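Local coordinates for protein transcriptional regulator, TetR family (Marinobacter aquaeolei, PDB 3NNR) that probably binds DNA as a transcriptional regulator, pairing a helix-turn-helix head with an all-helical regulatory region in a two-subunit assembly, at residues Q58-E61 / K62-Y66; R96-H99 / R100-Y104; E118-N121 / R122-A126; E145-R148 / S149-L153. All coordinates share one frame; numbering follows the deposited sequence.

Contact 1 (Q58-E61 / K62-Y66)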
# COMPACT_ATOMS: atom_id res chain seq x y z
N GLN A 58 12.43 -5.44 15.61
CA GLN A 58 13.77 -6.01 15.51
C GLN A 58 13.77 -7.52 15.26
O GLN A 58 14.74 -8.01 14.66
CB GLN A 58 14.61 -5.69 16.74
CG GLN A 58 15.06 -4.26 16.80
CD GLN A 58 15.86 -3.92 18.06
OE1 GLN A 58 15.55 -4.36 19.18
NE2 GLN A 58 16.89 -3.12 17.88
N GLU A 59 12.74 -8.24 15.75
CA GLU A 59 12.61 -9.69 15.50
C GLU A 59 12.16 -9.91 14.04
O GLU A 59 12.64 -10.83 13.42
CB GLU A 59 11.65 -10.43 16.45
CG GLU A 59 11.91 -10.36 17.99
CD GLU A 59 13.27 -10.91 18.46
OE1 GLU A 59 13.81 -11.85 17.82
OE2 GLU A 59 13.78 -10.41 19.51
N TYR A 60 11.24 -9.08 13.55
CA TYR A 60 10.73 -9.14 12.15
C TYR A 60 11.87 -8.84 11.18
O TYR A 60 12.10 -9.59 10.24
CB TYR A 60 9.57 -8.15 11.95
CG TYR A 60 9.00 -8.03 10.53
CD1 TYR A 60 8.41 -9.12 9.85
CD2 TYR A 60 9.01 -6.82 9.88
CE1 TYR A 60 7.89 -8.98 8.51
CE2 TYR A 60 8.51 -6.68 8.61
CZ TYR A 60 7.94 -7.74 7.92
OH TYR A 60 7.46 -7.44 6.65
N GLU A 61 12.61 -7.77 11.47
CA GLU A 61 13.79 -7.35 10.70
C GLU A 61 14.80 -8.51 10.59
O GLU A 61 15.25 -8.84 9.50
CB GLU A 61 14.43 -6.14 11.39
CG GLU A 61 15.58 -5.47 10.66
CD GLU A 61 16.28 -4.38 11.46
OE1 GLU A 61 16.44 -4.51 12.70
OE2 GLU A 61 16.73 -3.42 10.81
N LYS A 62 15.13 -9.15 11.72
CA LYS A 62 16.06 -10.30 11.72
C LYS A 62 15.54 -11.45 10.88
O LYS A 62 16.31 -12.11 10.19
CB LYS A 62 16.33 -10.84 13.14
CG LYS A 62 17.34 -10.04 13.95
CD LYS A 62 17.41 -10.51 15.44
CE LYS A 62 18.13 -9.47 16.33
NZ LYS A 62 17.66 -9.49 17.76
N LEU A 63 14.23 -11.68 10.93
CA LEU A 63 13.59 -12.78 10.21
C LEU A 63 13.67 -12.56 8.71
O LEU A 63 14.15 -13.43 7.98
CB LEU A 63 12.12 -12.91 10.62
CG LEU A 63 11.45 -14.26 10.41
CD1 LEU A 63 11.98 -15.19 11.50
CD2 LEU A 63 9.91 -14.17 10.42
N VAL A 64 13.26 -11.38 8.26
CA VAL A 64 13.24 -11.05 6.83
C VAL A 64 14.67 -11.02 6.25
O VAL A 64 14.90 -11.58 5.17
CB VAL A 64 12.46 -9.77 6.58
CG1 VAL A 64 12.54 -9.35 5.13
CG2 VAL A 64 10.99 -9.97 7.04
N ASP A 65 15.61 -10.42 6.98
CA ASP A 65 17.04 -10.44 6.59
C ASP A 65 17.58 -11.86 6.42
O ASP A 65 18.40 -12.09 5.53
CB ASP A 65 17.91 -9.75 7.64
CG ASP A 65 17.83 -8.24 7.59
OD1 ASP A 65 17.27 -7.62 6.63
OD2 ASP A 65 18.37 -7.64 8.54
N TYR A 66 17.14 -12.78 7.28
CA TYR A 66 17.55 -14.19 7.23
C TYR A 66 16.92 -14.81 5.97
O TYR A 66 17.62 -15.45 5.23
CB TYR A 66 17.15 -14.92 8.55
CG TYR A 66 17.80 -16.25 8.90
CD1 TYR A 66 19.16 -16.49 8.68
CD2 TYR A 66 17.08 -17.22 9.62
CE1 TYR A 66 19.77 -17.72 9.07
CE2 TYR A 66 17.69 -18.46 10.01
CZ TYR A 66 19.03 -18.71 9.75
OH TYR A 66 19.65 -19.93 10.18

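Contact 2 (R96-H99 / R100-Y104). With SO4 (sulfate ion), chain D.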
# COMPACT_ATOMS: atom_id res chain seq x y z
N ARG A 96 1.24 -8.44 10.91
CA ARG A 96 0.26 -7.58 10.23
C ARG A 96 -0.02 -6.25 10.92
O ARG A 96 -0.36 -5.28 10.23
CB ARG A 96 -1.06 -8.34 9.87
CG ARG A 96 -2.05 -8.49 11.01
CD ARG A 96 -3.07 -9.64 10.82
NE ARG A 96 -2.42 -10.87 11.25
CZ ARG A 96 -2.82 -11.70 12.21
NH1 ARG A 96 -3.98 -11.56 12.84
NH2 ARG A 96 -2.06 -12.75 12.48
N PHE A 97 0.11 -6.21 12.25
CA PHE A 97 -0.13 -4.97 13.04
C PHE A 97 0.80 -3.81 12.62
O PHE A 97 0.42 -2.65 12.71
CB PHE A 97 0.05 -5.21 14.56
CG PHE A 97 1.47 -5.02 15.03
CD1 PHE A 97 2.40 -6.02 14.87
CD2 PHE A 97 1.88 -3.79 15.57
CE1 PHE A 97 3.74 -5.83 15.27
CE2 PHE A 97 3.20 -3.59 15.95
CZ PHE A 97 4.14 -4.61 15.79
N PHE A 98 2.01 -4.15 12.19
CA PHE A 98 3.03 -3.16 11.87
C PHE A 98 2.66 -2.29 10.67
O PHE A 98 2.54 -1.07 10.80
CB PHE A 98 4.37 -3.86 11.69
CG PHE A 98 5.52 -2.94 11.57
CD1 PHE A 98 6.06 -2.36 12.70
CD2 PHE A 98 6.10 -2.68 10.34
CE1 PHE A 98 7.14 -1.51 12.60
CE2 PHE A 98 7.18 -1.83 10.23
CZ PHE A 98 7.70 -1.24 11.37
N HIS A 99 2.41 -2.91 9.52
CA HIS A 99 2.07 -2.15 8.30
C HIS A 99 0.73 -1.42 8.36
O HIS A 99 0.53 -0.43 7.64
CB HIS A 99 2.16 -3.03 7.06
CG HIS A 99 3.52 -3.64 6.91
ND1 HIS A 99 3.88 -4.80 7.55
CD2 HIS A 99 4.61 -3.21 6.23
CE1 HIS A 99 5.14 -5.08 7.26
NE2 HIS A 99 5.61 -4.13 6.46
N ARG A 100 -0.14 -1.87 9.26
CA ARG A 100 -1.46 -1.29 9.45
C ARG A 100 -1.38 0.10 10.09
O ARG A 100 -2.09 1.01 9.65
CB ARG A 100 -2.29 -2.25 10.28
CG ARG A 100 -3.71 -1.82 10.56
CD ARG A 100 -4.51 -3.06 10.95
NE ARG A 100 -4.07 -3.62 12.20
CZ ARG A 100 -4.22 -4.89 12.61
NH1 ARG A 100 -4.75 -5.82 11.85
NH2 ARG A 100 -3.79 -5.22 13.81
N ASP A 101 -0.53 0.25 11.10
CA ASP A 101 -0.35 1.51 11.81
C ASP A 101 1.02 2.10 11.52
O ASP A 101 1.53 2.95 12.28
CB ASP A 101 -0.61 1.31 13.32
CG ASP A 101 -2.09 1.39 13.68
OD1 ASP A 101 -2.79 2.28 13.13
OD2 ASP A 101 -2.54 0.65 14.58
N LEU A 102 1.56 1.77 10.34
CA LEU A 102 2.96 2.10 10.05
C LEU A 102 3.32 3.55 10.33
O LEU A 102 4.22 3.82 11.10
CB LEU A 102 3.31 1.75 8.59
CG LEU A 102 4.78 1.86 8.12
CD1 LEU A 102 5.66 1.06 9.05
CD2 LEU A 102 4.97 1.45 6.63
N GLU A 103 2.54 4.46 9.79
CA GLU A 103 2.88 5.87 9.84
C GLU A 103 2.86 6.45 11.24
O GLU A 103 3.71 7.30 11.57
CB GLU A 103 2.04 6.60 8.81
CG GLU A 103 2.36 8.08 8.65
CD GLU A 103 1.69 8.71 7.45
OE1 GLU A 103 1.18 7.96 6.56
OE2 GLU A 103 1.69 9.96 7.41
N TYR A 104 1.97 5.98 12.10
CA TYR A 104 1.99 6.44 13.51
C TYR A 104 3.19 5.86 14.26
O TYR A 104 3.77 6.50 15.14
CB TYR A 104 0.70 6.08 14.24
CG TYR A 104 -0.49 6.78 13.68
CD1 TYR A 104 -0.84 8.06 14.11
CD2 TYR A 104 -1.28 6.18 12.70
CE1 TYR A 104 -1.96 8.73 13.58
CE2 TYR A 104 -2.40 6.84 12.16
CZ TYR A 104 -2.74 8.11 12.62
OH TYR A 104 -3.83 8.76 12.14
S SO4 D . -7.28 -9.69 11.82
O1 SO4 D . -8.08 -10.50 10.89
O2 SO4 D . -7.99 -8.57 12.48
O3 SO4 D . -6.82 -10.62 12.87
O4 SO4 D . -6.25 -9.16 10.93
O HOH W 1 -1.77 -2.08 14.33

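Contact 3 (E118-N121 / R122-A126)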
# COMPACT_ATOMS: atom_id res chain seq x y z
N GLU A 118 16.23 2.00 6.63
CA GLU A 118 17.41 1.20 6.27
C GLU A 118 17.08 -0.23 5.87
O GLU A 118 17.72 -0.80 4.97
CB GLU A 118 18.44 1.22 7.40
CG GLU A 118 19.08 2.58 7.55
CD GLU A 118 20.15 2.62 8.64
OE1 GLU A 118 19.94 2.06 9.75
OE2 GLU A 118 21.21 3.25 8.37
N PHE A 119 16.10 -0.80 6.56
CA PHE A 119 15.57 -2.12 6.30
C PHE A 119 14.91 -2.19 4.91
O PHE A 119 15.08 -3.17 4.15
CB PHE A 119 14.59 -2.46 7.44
CG PHE A 119 13.87 -3.76 7.28
CD1 PHE A 119 14.57 -4.95 7.07
CD2 PHE A 119 12.48 -3.81 7.37
CE1 PHE A 119 13.90 -6.16 6.95
CE2 PHE A 119 11.80 -4.98 7.25
CZ PHE A 119 12.50 -6.17 7.04
N THR A 120 14.12 -1.15 4.60
CA THR A 120 13.47 -1.01 3.30
C THR A 120 14.53 -1.00 2.16
O THR A 120 14.35 -1.73 1.17
CB THR A 120 12.52 0.19 3.32
OG1 THR A 120 11.50 -0.14 4.26
CG2 THR A 120 11.88 0.52 1.93
N ASN A 121 15.64 -0.28 2.35
CA ASN A 121 16.74 -0.29 1.37
C ASN A 121 17.40 -1.67 1.20
O ASN A 121 17.74 -2.04 0.07
CB ASN A 121 17.80 0.77 1.67
CG ASN A 121 17.28 2.22 1.49
OD1 ASN A 121 16.11 2.47 1.18
ND2 ASN A 121 18.17 3.18 1.68
N ARG A 122 17.57 -2.42 2.30
CA ARG A 122 18.09 -3.79 2.25
C ARG A 122 17.13 -4.70 1.47
O ARG A 122 17.57 -5.48 0.60
CB ARG A 122 18.33 -4.38 3.66
CG ARG A 122 19.67 -3.98 4.29
CD ARG A 122 19.93 -4.57 5.69
NE ARG A 122 19.49 -3.64 6.73
CZ ARG A 122 18.61 -3.87 7.72
NH1 ARG A 122 18.07 -5.06 7.92
NH2 ARG A 122 18.31 -2.87 8.56
N CYS A 123 15.84 -4.59 1.79
CA CYS A 123 14.82 -5.38 1.10
C CYS A 123 14.81 -5.07 -0.40
O CYS A 123 14.89 -6.00 -1.22
CB CYS A 123 13.44 -5.19 1.74
SG CYS A 123 13.35 -5.88 3.41
N LEU A 124 14.79 -3.78 -0.75
CA LEU A 124 14.86 -3.33 -2.14
C LEU A 124 16.13 -3.82 -2.83
O LEU A 124 16.09 -4.21 -4.00
CB LEU A 124 14.80 -1.80 -2.25
CG LEU A 124 13.50 -1.08 -1.93
CD1 LEU A 124 13.76 0.42 -1.90
CD2 LEU A 124 12.46 -1.44 -2.99
N ALA A 125 17.26 -3.76 -2.12
CA ALA A 125 18.54 -4.25 -2.63
C ALA A 125 18.54 -5.78 -2.82
O ALA A 125 19.32 -6.30 -3.62
CB ALA A 125 19.69 -3.80 -1.71
N ALA A 126 17.70 -6.50 -2.07
CA ALA A 126 17.56 -7.95 -2.24
C ALA A 126 16.66 -8.23 -3.45
O ALA A 126 16.89 -9.20 -4.19
CB ALA A 126 17.01 -8.60 -0.98

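Contact 4 (E145-R148 / S149-L153)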
# COMPACT_ATOMS: atom_id res chain seq x y z
N GLU A 145 19.88 -0.73 -15.53
CA GLU A 145 19.91 -0.45 -14.08
C GLU A 145 18.68 0.34 -13.58
O GLU A 145 18.14 0.02 -12.51
CB GLU A 145 21.22 0.25 -13.64
CG GLU A 145 21.52 0.11 -12.13
CD GLU A 145 22.58 1.09 -11.59
OE1 GLU A 145 23.33 1.72 -12.38
OE2 GLU A 145 22.65 1.23 -10.34
N ASP A 146 18.22 1.31 -14.38
CA ASP A 146 17.07 2.17 -14.03
C ASP A 146 15.71 1.48 -14.08
O ASP A 146 14.93 1.62 -13.15
CB ASP A 146 17.05 3.43 -14.89
CG ASP A 146 18.23 4.33 -14.61
OD1 ASP A 146 18.66 4.44 -13.43
OD2 ASP A 146 18.73 4.97 -15.56
N LEU A 147 15.44 0.76 -15.17
CA LEU A 147 14.18 0.02 -15.31
C LEU A 147 14.05 -1.13 -14.27
O LEU A 147 12.93 -1.47 -13.88
CB LEU A 147 14.01 -0.49 -16.74
CG LEU A 147 12.79 -1.34 -17.14
CD1 LEU A 147 11.49 -0.83 -16.53
CD2 LEU A 147 12.67 -1.43 -18.70
N ARG A 148 15.18 -1.68 -13.82
CA ARG A 148 15.20 -2.73 -12.78
C ARG A 148 14.95 -2.14 -11.37
O ARG A 148 14.30 -2.79 -10.55
CB ARG A 148 16.51 -3.54 -12.84
CG ARG A 148 16.47 -4.83 -12.03
CD ARG A 148 17.69 -5.77 -12.27
NE ARG A 148 18.96 -5.30 -11.66
CZ ARG A 148 20.08 -4.90 -12.29
NH1 ARG A 148 20.21 -4.92 -13.62
NH2 ARG A 148 21.12 -4.50 -11.55
N SER A 149 15.52 -0.96 -11.08
CA SER A 149 15.26 -0.26 -9.80
C SER A 149 13.78 0.11 -9.67
O SER A 149 13.21 -0.00 -8.59
CB SER A 149 16.06 1.04 -9.68
OG SER A 149 17.43 0.81 -9.85
N ALA A 150 13.22 0.58 -10.79
CA ALA A 150 11.80 0.92 -10.89
C ALA A 150 10.97 -0.34 -10.67
O ALA A 150 10.07 -0.35 -9.83
CB ALA A 150 11.50 1.53 -12.24
N MSE A 151 11.27 -1.40 -11.41
CA MSE A 151 10.52 -2.65 -11.25
C MSE A 151 10.58 -3.24 -9.86
O MSE A 151 9.59 -3.83 -9.42
CB MSE A 151 10.95 -3.70 -12.27
CG MSE A 151 10.23 -3.54 -13.57
SE MSE A 151 11.22 -4.33 -14.97
CE MSE A 151 12.07 -5.91 -14.08
N SER A 152 11.73 -3.09 -9.19
CA SER A 152 11.94 -3.58 -7.84
C SER A 152 11.06 -2.85 -6.84
O SER A 152 10.47 -3.46 -5.97
CB SER A 152 13.43 -3.48 -7.45
OG SER A 152 14.24 -4.36 -8.24
N LEU A 153 10.99 -1.54 -6.99
CA LEU A 153 10.09 -0.74 -6.17
C LEU A 153 8.62 -1.18 -6.35
O LEU A 153 7.91 -1.31 -5.35
CB LEU A 153 10.27 0.76 -6.47
CG LEU A 153 9.61 1.78 -5.56
CD1 LEU A 153 9.92 1.50 -4.11
CD2 LEU A 153 10.04 3.19 -5.95

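Contact 1 (Q58-E61 / K62-Y66)
Tyr60 and Val64 meet one turn apart on helix 49-67, the long helix that in TetR-family regulators leads from the DNA-binding head into the regulatory core. Four i to i+4 backbone bonds hold this turn, running from Lys62 N to Gln58 O through to Asp65 N to Glu61 O; the straightest joins Val64 N to Tyr60 O, 2.9 Å at 170°. On the buried side CG2 of Val64 sits over one face of the tyrosine ring, off its centre, in a CH-pi contact 3.9 Å from the centroid. CG2 is the branch beside the backbone N, which aims it at the preceding turn. A stiff, branched valine suits this inner face, where it also touches Phe119 and Cys123 of helix 110-136, while the buried Tyr60 OH is hydrogen-bonded to an unidentified ligand, probably from the crystallisation liquor.

The side chains of Glu61 and Asp65 lie side by side and point the same way, with Glu61 OE2 5.1 Å from Asp65 OD2. Arg122 of helix 110-136 forms a salt bridge to each. Were Asp65 an alanine, one arm of Arg122 would probably lack its acidic mate and the guanidinium be freer to turn on Glu61 alone. Lys62 runs its methylenes beside the Gln58 carbonyl, CG 3.4 Å from Gln58 O, and its NZ stays 4.4 Å from Glu59 OE2, too far for a salt bridge. Two acids one turn apart would tend to repel, so the shared arginine probably makes their spacing favourable and ties this helix to its neighbour.

Contact 2 (R96-H99 / R100-Y104)
Phe98 and Leu102 form the tight part of this turn: Leu102 CD1 comes within 3.5 Å of Phe98 CE2, meeting the ring obliquely. Phe98 is buried, and its ring also meets those of Phe57 and Tyr116, so a large flat residue with a leucine beside it fills the inner side well. Next to it, His99 sends NE2 to an unidentified ligand.

The partly exposed flank is looser and charged. Arg96 and Arg100 lie side by side, pointing the same way, yet their guanidinium planes stand 88° apart. A sulfate, probably from the crystallisation liquor, lies near both: Arg96 NH1 makes a weak bond to its O3 at 3.0 Å, whereas Arg100 NH1 has O4 in its plane but 3.8 Å away. The bend at chi3 of Arg100 (66°) folds its guanidinium back over the preceding turn, one face against Phe97 CA, with NH2 3.7 Å from that atom. Firmer partners hold the two arginines: Trp93 O receives Arg96 NE, and Asn19 O receives Arg100 NH2.

The backbone hydrogen bonding weakens at Asp101, although that residue is buried. Its N makes only weak bonds, 3.5 Å to Phe97 O and 3.4 Å to Phe98 O, and the residue leaves helical geometry. A water donates to Phe97 O and to Asp101 OD2, 2.8 Å from each, bridging the break; OD2 is also hydrogen-bonded to Tyr104 OH of the second subunit. The arrangement is that of a broken helix, in which helix 96-100 gives way to helix 102-108 at Asp101, between an unidentified bound molecule, which may mark a pocket, and the subunit interface.

Contact 3 (E118-N121 / R122-A126)
Phe119 receives two residues of the following turn, Arg122 and Cys123, in quite different ways. The first is a sulfur-aromatic contact: Cys123 SG stands over one face of the ring, 3.9 Å from its centroid and 22° off the ring normal. A first torsion that sets SG beside the backbone N turns the small sulfur back toward the ring.

The second is the arginine's. Bent at chi3 (-93°), Arg122 folds back so that its guanidinium lays one face over Phe119 CA, 3.6 Å from NH2, and brings NH1 to the ring edge near its plane, 3.6 Å from CD1. Ring and guanidinium planes are 47° apart. The charge itself is met by Asp65 and Glu61 of helix 49-67, against which Phe119 and Cys123 also pack, as neighbouring helices of the all-helical TetR-family core do. With an alanine at Phe119 the ring is gone, and the Cys123 sulfur would probably face a gap while the Arg122 guanidinium is likely to lose its lateral support.

Among backbone bonds, Leu124 N to Thr120 O is short, at 2.8 Å, and straight. Thr120 and Leu124 carry the apolar contact of another flank: both touch Trp156 of helix 145-160, and Thr120 also packs on Phe165 of the second subunit. The Thr120 hydroxyl, buried, is satisfied by Tyr116 O one turn earlier.

Contact 4 (E145-R148 / S149-L153)
Ser149 and Ser152 each bond back to a carbonyl one turn earlier, a local contact within the first turns of helix 145-160. Glu145 O accepts both Ser149 N, at 3.1 Å, and Ser149 OG, at 2.9 Å, and the two donors arrive from opposite faces of the carbonyl plane. Arg148 O is gripped in the same fashion by Ser152, whose OG comes to 2.8 Å. In each serine the hydroxyl lies opposite its own carbonyl carbon (chi1 -55° for Ser149, -67° for Ser152), the torsion that turns it back along the helix. Serine suits buried position 152 for that reason: it is small enough to sit against Ile127 and Phe131 of helix 110-136, and its hydroxyl finds an acceptor within its own helix.

Leu147 and Met151, the latter modelled as selenomethionine, make the apolar side, CD1 of Leu147 lying 3.8 Å from SE of Met151. Both touch Tyr197, and with Ala150 they pack on Thr192 of the second subunit; Asp146 forms a salt bridge to Arg214 of that subunit. Serine hydroxyls bonded to the i-4 carbonyl are a common motif of helices, found here in one that packs between its own bundle and the dimer partner.

In the fold
The contacts follow one another along the chain within a single all-helical region, and none encloses another. Contacts 1 and 3 lie on helices 49-67 and 110-136, with centres 12 Å apart, and are joined by the Arg122 salt bridges and by Val64 packing on Phe119. Contact 3 also touches contact 4 through Leu124 and Leu153, so helix 110-136 stands between helices 49-67 and 145-160. Contact 2 meets contact 1 where Tyr60 OH approaches His99 CE1; both residues bind the unidentified ligand, which may mark a pocket. Contacts 2 and 4, centred 26 Å apart, reach the second subunit with several residues and contact 3 with Thr120, extending the dimer interface along the regulatory core.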